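Local structure of PspGI restriction endonuclease (Pyrococcus sp. GI-H, 3BM3) at residues F64-R75 with L88-R99. The protein binds DNA as a dimer and probably cleaves it at a specific sequence, as type II restriction endonucleases do. The protein carries 2 engineered substitutions. Numbering follows the deposited sequence. Where two conformers were deposited one is given.
Sequences FEIYKEYEKQVR and LEQSFQQARFSR. With nucleotides of chain A; nucleotides of chain B.
Glu71 carries CG opposite its backbone N (chi1 -172°) and runs on extended toward the facing helix, whereas Phe92 has CG beside its backbone N (chi1 -72°), which lays its ring under the Glu71 chain. The result is a CH-pi contact: Glu71 CG stands 3.6 Å from the Phe92 ring centroid, almost on the ring normal. Val74 CG1 meets the rim of the same ring at CZ, 3.8 Å away, and Phe92 thus fits as a knob among Tyr67, Glu71, Val74 and Arg75. The Glu71 carboxylate is shared. Glu71 OE2 accepts Tyr67 OH at 2.7 Å and Arg96 NH1 at 2.8 Å, from opposite faces of its plane, while OE1 takes Arg75 NH2 from above that plane. Arg75 grips Glu89 side-on and nearly coplanar: NE to Glu89 OE2 is 2.8 Å, NH2 to Glu89 OE1 is 3.0 Å, each bond entering on a syn lone pair. A methionine in place of Arg75 would probably leave Glu71 and Glu89 without the positive charge that bridges them, although Arg85 also pairs with Glu89. Arg96 NE turns to a DNA phosphate, coupling the network to the bound duplex. Nearer Phe64, Tyr67 is a knob among Phe92, Ala95, Arg96 and Arg99, with Arg99 CD 3.5 Å from its CE1; the Arg99 guanidinium also pairs with a phosphate. The Phe64 ring lies nearly parallel to one face of the DA6 adenine of chain A, near N9, and the tilted Tyr67 ring meets that side at N1 and C2; Arg99 CB approaches from the other side, 3.3 Å from adenine C2. Segments 64-75 and 88-99, on helices 52-80 and 85-115, thus run antiparallel (160°), joined by knobs-into-holes packing and a salt-bridge network, with an adenine held between them in a pocket consistent with base flipping.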
loop_
_atom_site.group_PDB
_atom_site.type_symbol
_atom_site.label_atom_id
_atom_site.label_comp_id
_atom_site.label_asym_id
_atom_site.label_seq_id
_atom_site.Cartn_x
_atom_site.Cartn_y
_atom_site.Cartn_z
ATOM N N PHE C 64 -9.896 17.332 -10.283
ATOM C CA PHE C 64 -10.231 17.232 -8.826
ATOM C C PHE C 64 -11.249 18.306 -8.438
ATOM O O PHE C 64 -12.237 18.049 -7.756
ATOM C CB PHE C 64 -8.987 17.347 -7.985
ATOM C CG PHE C 64 -9.204 17.067 -6.522
ATOM C CD1 PHE C 64 -10.235 16.251 -6.092
ATOM C CD2 PHE C 64 -8.310 17.548 -5.579
ATOM C CE1 PHE C 64 -10.429 15.980 -4.772
ATOM C CE2 PHE C 64 -8.491 17.257 -4.227
ATOM C CZ PHE C 64 -9.567 16.453 -3.833
ATOM N N GLU C 65 -11.028 19.518 -8.898
ATOM C CA GLU C 65 -11.979 20.579 -8.635
ATOM C C GLU C 65 -13.383 20.253 -9.172
ATOM O O GLU C 65 -14.390 20.467 -8.480
ATOM C CB GLU C 65 -11.456 21.904 -9.201
ATOM C CG GLU C 65 -12.476 22.955 -9.399
ATOM C CD GLU C 65 -12.041 23.927 -10.488
ATOM O OE1 GLU C 65 -10.821 24.218 -10.556
ATOM O OE2 GLU C 65 -12.924 24.350 -11.278
ATOM N N ILE C 66 -13.470 19.708 -10.376
ATOM C CA ILE C 66 -14.742 19.311 -10.934
ATOM C C ILE C 66 -15.361 18.206 -10.097
ATOM O O ILE C 66 -16.549 18.278 -9.727
ATOM C CB ILE C 66 -14.597 18.876 -12.411
ATOM C CG1 ILE C 66 -14.286 20.127 -13.237
ATOM C CG2 ILE C 66 -15.861 18.247 -12.938
ATOM C CD1 ILE C 66 -13.777 19.816 -14.631
ATOM N N TYR C 67 -14.556 17.196 -9.806
ATOM C CA TYR C 67 -14.999 16.119 -8.938
ATOM C C TYR C 67 -15.604 16.726 -7.656
ATOM O O TYR C 67 -16.668 16.346 -7.213
ATOM C CB TYR C 67 -13.820 15.213 -8.568
ATOM C CG TYR C 67 -14.235 14.320 -7.453
ATOM C CD1 TYR C 67 -14.965 13.176 -7.714
ATOM C CD2 TYR C 67 -13.991 14.688 -6.129
ATOM C CE1 TYR C 67 -15.414 12.393 -6.657
ATOM C CE2 TYR C 67 -14.413 13.937 -5.098
ATOM C CZ TYR C 67 -15.136 12.798 -5.361
ATOM O OH TYR C 67 -15.597 12.080 -4.316
ATOM N N LYS C 68 -14.891 17.644 -7.030
ATOM C CA LYS C 68 -15.385 18.157 -5.739
ATOM C C LYS C 68 -16.699 18.894 -5.868
ATOM O O LYS C 68 -17.521 18.865 -4.960
ATOM C CB LYS C 68 -14.351 19.032 -5.075
ATOM C CG LYS C 68 -13.194 18.218 -4.560
ATOM C CD LYS C 68 -12.272 19.019 -3.675
ATOM C CE LYS C 68 -11.489 20.040 -4.457
ATOM N NZ LYS C 68 -10.387 20.618 -3.637
ATOM N N GLU C 69 -16.896 19.577 -6.989
ATOM C CA GLU C 69 -18.163 20.232 -7.246
ATOM C C GLU C 69 -19.271 19.213 -7.339
ATOM O O GLU C 69 -20.355 19.413 -6.802
ATOM C CB GLU C 69 -18.110 21.038 -8.541
ATOM C CG GLU C 69 -17.161 22.234 -8.488
ATOM C CD GLU C 69 -17.085 22.977 -9.827
ATOM O OE1 GLU C 69 -18.138 23.462 -10.288
ATOM O OE2 GLU C 69 -15.969 23.097 -10.413
ATOM N N TYR C 70 -19.010 18.120 -8.031
ATOM C CA TYR C 70 -19.990 17.039 -8.109
ATOM C C TYR C 70 -20.203 16.391 -6.752
ATOM O O TYR C 70 -21.326 16.118 -6.358
ATOM C CB TYR C 70 -19.560 15.991 -9.107
ATOM C CG TYR C 70 -19.665 16.419 -10.552
ATOM C CD1 TYR C 70 -20.670 17.280 -10.989
ATOM C CD2 TYR C 70 -18.766 15.949 -11.505
ATOM C CE1 TYR C 70 -20.756 17.659 -12.316
ATOM C CE2 TYR C 70 -18.851 16.326 -12.820
ATOM C CZ TYR C 70 -19.858 17.158 -13.228
ATOM O OH TYR C 70 -19.985 17.553 -14.545
ATOM N N GLU C 71 -19.116 16.174 -6.034
ATOM C CA GLU C 71 -19.195 15.573 -4.697
ATOM C C GLU C 71 -20.094 16.428 -3.811
ATOM O O GLU C 71 -20.885 15.915 -3.040
ATOM C CB GLU C 71 -17.810 15.527 -4.087
ATOM C CG GLU C 71 -17.734 14.769 -2.790
ATOM C CD GLU C 71 -16.371 14.833 -2.174
ATOM O OE1 GLU C 71 -16.019 15.904 -1.647
ATOM O OE2 GLU C 71 -15.650 13.826 -2.224
ATOM N N LYS C 72 -19.959 17.751 -3.924
ATOM C CA LYS C 72 -20.738 18.692 -3.111
ATOM C C LYS C 72 -22.206 18.575 -3.461
ATOM O O LYS C 72 -23.075 18.529 -2.588
ATOM C CB LYS C 72 -20.254 20.108 -3.361
ATOM C CG LYS C 72 -20.989 21.154 -2.576
ATOM C CD LYS C 72 -20.314 22.502 -2.759
ATOM C CE LYS C 72 -21.097 23.589 -2.079
ATOM N NZ LYS C 72 -21.257 23.285 -0.632
ATOM N N GLN C 73 -22.511 18.487 -4.750
ATOM C CA GLN C 73 -23.897 18.283 -5.148
ATOM C C GLN C 73 -24.485 17.018 -4.554
ATOM O O GLN C 73 -25.611 16.999 -4.050
ATOM C CB GLN C 73 -24.010 18.195 -6.660
ATOM C CG GLN C 73 -23.745 19.505 -7.356
ATOM C CD GLN C 73 -23.968 19.399 -8.826
ATOM O OE1 GLN C 73 -24.907 18.728 -9.272
ATOM N NE2 GLN C 73 -23.098 20.016 -9.592
ATOM N N VAL C 74 -23.716 15.943 -4.638
ATOM C CA VAL C 74 -24.150 14.656 -4.142
ATOM C C VAL C 74 -24.285 14.697 -2.619
ATOM O O VAL C 74 -25.269 14.226 -2.053
ATOM C CB VAL C 74 -23.193 13.557 -4.579
ATOM C CG1 VAL C 74 -23.540 12.245 -3.890
ATOM C CG2 VAL C 74 -23.272 13.378 -6.057
ATOM N N ARG C 75 -23.323 15.324 -1.956
ATOM C CA ARG C 75 -23.376 15.489 -0.517
ATOM C C ARG C 75 -24.663 16.178 -0.089
ATOM O O ARG C 75 -25.411 15.701 0.792
ATOM C CB ARG C 75 -22.179 16.316 -0.043
ATOM C CG ARG C 75 -22.166 16.455 1.478
ATOM C CD ARG C 75 -20.994 17.285 1.940
ATOM N NE ARG C 75 -19.762 16.528 1.830
ATOM C CZ ARG C 75 -18.829 16.689 0.898
ATOM N NH1 ARG C 75 -18.951 17.621 -0.040
ATOM N NH2 ARG C 75 -17.772 15.914 0.907
ATOM N N LEU C 88 -21.355 8.532 4.319
ATOM C CA LEU C 88 -21.245 9.357 3.133
ATOM C C LEU C 88 -19.804 9.838 2.940
ATOM O O LEU C 88 -19.201 9.719 1.859
ATOM C CB LEU C 88 -22.179 10.556 3.306
ATOM C CG LEU C 88 -22.244 11.485 2.105
ATOM C CD1 LEU C 88 -22.761 10.778 0.836
ATOM C CD2 LEU C 88 -23.181 12.638 2.462
ATOM N N GLU C 89 -19.260 10.401 3.997
ATOM C CA GLU C 89 -17.909 10.948 3.925
ATOM C C GLU C 89 -16.875 9.849 3.758
ATOM O O GLU C 89 -15.863 10.049 3.075
ATOM C CB GLU C 89 -17.613 11.828 5.126
ATOM C CG GLU C 89 -18.522 13.057 5.201
ATOM C CD GLU C 89 -18.435 14.009 4.037
ATOM O OE1 GLU C 89 -17.521 13.945 3.190
ATOM O OE2 GLU C 89 -19.298 14.899 3.999
ATOM N N GLN C 90 -17.149 8.669 4.312
ATOM C CA GLN C 90 -16.198 7.577 4.135
ATOM C C GLN C 90 -16.226 7.195 2.664
ATOM O O GLN C 90 -15.187 6.992 2.033
ATOM C CB GLN C 90 -16.591 6.373 4.984
ATOM C CG GLN C 90 -15.671 5.219 4.742
ATOM C CD GLN C 90 -16.146 3.971 5.386
ATOM O OE1 GLN C 90 -17.300 3.602 5.204
ATOM N NE2 GLN C 90 -15.285 3.336 6.162
ATOM N N SER C 91 -17.436 7.071 2.130
ATOM C CA SER C 91 -17.620 6.717 0.717
ATOM C C SER C 91 -16.935 7.703 -0.205
ATOM O O SER C 91 -16.254 7.309 -1.151
ATOM C CB SER C 91 -19.094 6.552 0.355
ATOM O OG SER C 91 -19.660 5.392 0.964
ATOM N N PHE C 92 -17.047 8.990 0.101
ATOM C CA PHE C 92 -16.386 9.978 -0.692
ATOM C C PHE C 92 -14.865 9.861 -0.586
ATOM O O PHE C 92 -14.205 9.973 -1.593
ATOM C CB PHE C 92 -16.785 11.362 -0.271
ATOM C CG PHE C 92 -18.187 11.760 -0.640
ATOM C CD1 PHE C 92 -18.847 11.283 -1.773
ATOM C CD2 PHE C 92 -18.840 12.679 0.152
ATOM C CE1 PHE C 92 -20.118 11.740 -2.124
ATOM C CE2 PHE C 92 -20.103 13.094 -0.182
ATOM C CZ PHE C 92 -20.736 12.649 -1.312
ATOM N N GLN C 93 -14.325 9.653 0.622
ATOM C CA GLN C 93 -12.875 9.494 0.781
ATOM C C GLN C 93 -12.413 8.315 -0.054
ATOM O O GLN C 93 -11.413 8.391 -0.729
ATOM C CB GLN C 93 -12.442 9.349 2.255
ATOM C CG GLN C 93 -10.983 9.153 2.416
ATOM C CD GLN C 93 -10.227 10.338 1.889
ATOM O OE1 GLN C 93 -10.252 11.409 2.530
ATOM N NE2 GLN C 93 -9.618 10.200 0.691
ATOM N N GLN C 94 -13.143 7.213 0.028
ATOM C CA GLN C 94 -12.790 6.011 -0.721
ATOM C C GLN C 94 -12.850 6.260 -2.230
ATOM O O GLN C 94 -11.992 5.807 -2.982
ATOM C CB GLN C 94 -13.643 4.836 -0.254
ATOM C CG GLN C 94 -13.419 4.491 1.186
ATOM C CD GLN C 94 -12.095 3.816 1.473
ATOM O OE1 GLN C 94 -11.037 4.351 1.136
ATOM N NE2 GLN C 94 -12.147 2.657 2.085
ATOM N N ALA C 95 -13.866 7.000 -2.659
ATOM C CA ALA C 95 -13.949 7.474 -4.054
ATOM C C ALA C 95 -12.760 8.314 -4.426
ATOM O O ALA C 95 -12.191 8.152 -5.491
ATOM C CB ALA C 95 -15.259 8.233 -4.285
ATOM N N ARG C 96 -12.340 9.224 -3.544
ATOM C CA ARG C 96 -11.231 10.107 -3.821
ATOM C C ARG C 96 -9.946 9.325 -3.965
ATOM O O ARG C 96 -9.184 9.654 -4.827
ATOM C CB ARG C 96 -11.132 11.175 -2.733
ATOM C CG ARG C 96 -12.246 12.219 -2.833
ATOM C CD ARG C 96 -11.957 13.416 -1.981
ATOM N NE ARG C 96 -11.767 13.159 -0.567
ATOM C CZ ARG C 96 -12.724 13.197 0.367
ATOM N NH1 ARG C 96 -13.987 13.426 0.044
ATOM N NH2 ARG C 96 -12.406 12.975 1.627
ATOM N N PHE C 97 -9.719 8.300 -3.143
ATOM C CA PHE C 97 -8.511 7.490 -3.272
ATOM C C PHE C 97 -8.526 6.822 -4.641
ATOM O O PHE C 97 -7.599 6.954 -5.426
ATOM C CB PHE C 97 -8.501 6.441 -2.184
ATOM C CG PHE C 97 -8.090 6.968 -0.817
ATOM C CD1 PHE C 97 -6.984 7.813 -0.700
ATOM C CD2 PHE C 97 -8.721 6.548 0.328
ATOM C CE1 PHE C 97 -6.545 8.217 0.546
ATOM C CE2 PHE C 97 -8.287 6.986 1.572
ATOM C CZ PHE C 97 -7.196 7.790 1.664
ATOM N N SER C 98 -9.597 6.093 -4.917
ATOM C CA SER C 98 -9.673 5.321 -6.160
ATOM C C SER C 98 -9.602 6.261 -7.374
ATOM O O SER C 98 -8.787 6.067 -8.294
ATOM C CB SER C 98 -10.927 4.451 -6.185
ATOM O OG SER C 98 -10.946 3.688 -7.373
ATOM N N ARG C 99 -10.423 7.302 -7.355
ATOM C CA ARG C 99 -10.468 8.270 -8.462
ATOM C C ARG C 99 -9.213 9.082 -8.661
ATOM O O ARG C 99 -8.830 9.359 -9.782
ATOM C CB ARG C 99 -11.642 9.222 -8.286
ATOM C CG ARG C 99 -12.982 8.531 -8.399
ATOM C CD ARG C 99 -14.078 9.503 -7.986
ATOM N NE ARG C 99 -15.401 8.975 -8.269
ATOM C CZ ARG C 99 -16.173 9.329 -9.295
ATOM N NH1 ARG C 99 -15.769 10.228 -10.171
ATOM N NH2 ARG C 99 -17.366 8.771 -9.457
ATOM P P DA A 6 -3.608 10.153 -3.017
ATOM O OP1 DA A 6 -2.361 10.113 -3.833
ATOM O OP2 DA A 6 -3.771 11.221 -1.993
ATOM O "O5'" DA A 6 -4.814 10.201 -4.052
ATOM C "C5'" DA A 6 -6.128 10.499 -3.607
ATOM C "C4'" DA A 6 -6.347 11.987 -3.680
ATOM O "O4'" DA A 6 -6.484 12.424 -5.054
ATOM C "C3'" DA A 6 -7.601 12.472 -2.953
ATOM O "O3'" DA A 6 -7.222 13.543 -2.099
ATOM C "C2'" DA A 6 -8.503 12.960 -4.073
ATOM C "C1'" DA A 6 -7.488 13.418 -5.092
ATOM N N9 DA A 6 -7.971 13.528 -6.469
ATOM C C8 DA A 6 -7.277 14.068 -7.520
ATOM N N7 DA A 6 -7.939 14.066 -8.648
ATOM C C5 DA A 6 -9.153 13.481 -8.322
ATOM C C6 DA A 6 -10.295 13.199 -9.087
ATOM N N6 DA A 6 -10.397 13.476 -10.390
ATOM N N1 DA A 6 -11.341 12.618 -8.462
ATOM C C2 DA A 6 -11.234 12.345 -7.154
ATOM N N3 DA A 6 -10.212 12.563 -6.328
ATOM C C4 DA A 6 -9.189 13.142 -6.982
ATOM P P DG B 9 -15.357 -1.289 3.851
ATOM O OP1 DG B 9 -15.899 -1.194 5.235
ATOM O OP2 DG B 9 -15.209 -2.619 3.214
ATOM O "O5'" DG B 9 -16.264 -0.393 2.906
ATOM C "C5'" DG B 9 -16.482 0.973 3.227
ATOM C "C4'" DG B 9 -16.343 1.833 1.995
ATOM O "O4'" DG B 9 -14.973 1.796 1.513
ATOM C "C3'" DG B 9 -17.206 1.412 0.812
ATOM O "O3'" DG B 9 -17.550 2.588 0.094
ATOM C "C2'" DG B 9 -16.255 0.543 0.005
ATOM C "C1'" DG B 9 -14.941 1.284 0.185
ATOM N N9 DG B 9 -13.747 0.449 0.070
ATOM C C8 DG B 9 -13.566 -0.808 0.588
ATOM N N7 DG B 9 -12.371 -1.288 0.364
ATOM C C5 DG B 9 -11.729 -0.291 -0.356
ATOM C C6 DG B 9 -10.411 -0.238 -0.880
ATOM O O6 DG B 9 -9.516 -1.089 -0.795
ATOM N N1 DG B 9 -10.176 0.955 -1.552
ATOM C C2 DG B 9 -11.087 1.973 -1.701
ATOM N N2 DG B 9 -10.668 3.048 -2.374
ATOM N N3 DG B 9 -12.320 1.935 -1.218
ATOM C C4 DG B 9 -12.570 0.783 -0.560
ATOM P P DA B 10 -18.569 2.512 -1.141
ATOM O OP1 DA B 10 -19.602 3.560 -0.901
ATOM O OP2 DA B 10 -18.983 1.125 -1.417
ATOM O "O5'" DA B 10 -17.671 3.054 -2.331
ATOM C "C5'" DA B 10 -17.021 4.305 -2.194
ATOM C "C4'" DA B 10 -16.089 4.546 -3.353
ATOM O "O4'" DA B 10 -14.973 3.635 -3.287
ATOM C "C3'" DA B 10 -16.723 4.341 -4.722
ATOM O "O3'" DA B 10 -16.237 5.344 -5.594
ATOM C "C2'" DA B 10 -16.248 2.957 -5.136
ATOM C "C1'" DA B 10 -14.877 2.870 -4.484
ATOM N N9 DA B 10 -14.498 1.521 -4.086
ATOM C C8 DA B 10 -15.283 0.593 -3.448
ATOM N N7 DA B 10 -14.664 -0.526 -3.174
ATOM C C5 DA B 10 -13.385 -0.326 -3.674
ATOM C C6 DA B 10 -12.251 -1.137 -3.685
ATOM N N6 DA B 10 -12.221 -2.353 -3.140
ATOM N N1 DA B 10 -11.135 -0.650 -4.272
ATOM C C2 DA B 10 -11.172 0.585 -4.795
ATOM N N3 DA B 10 -12.184 1.455 -4.833
ATOM C C4 DA B 10 -13.272 0.926 -4.249
#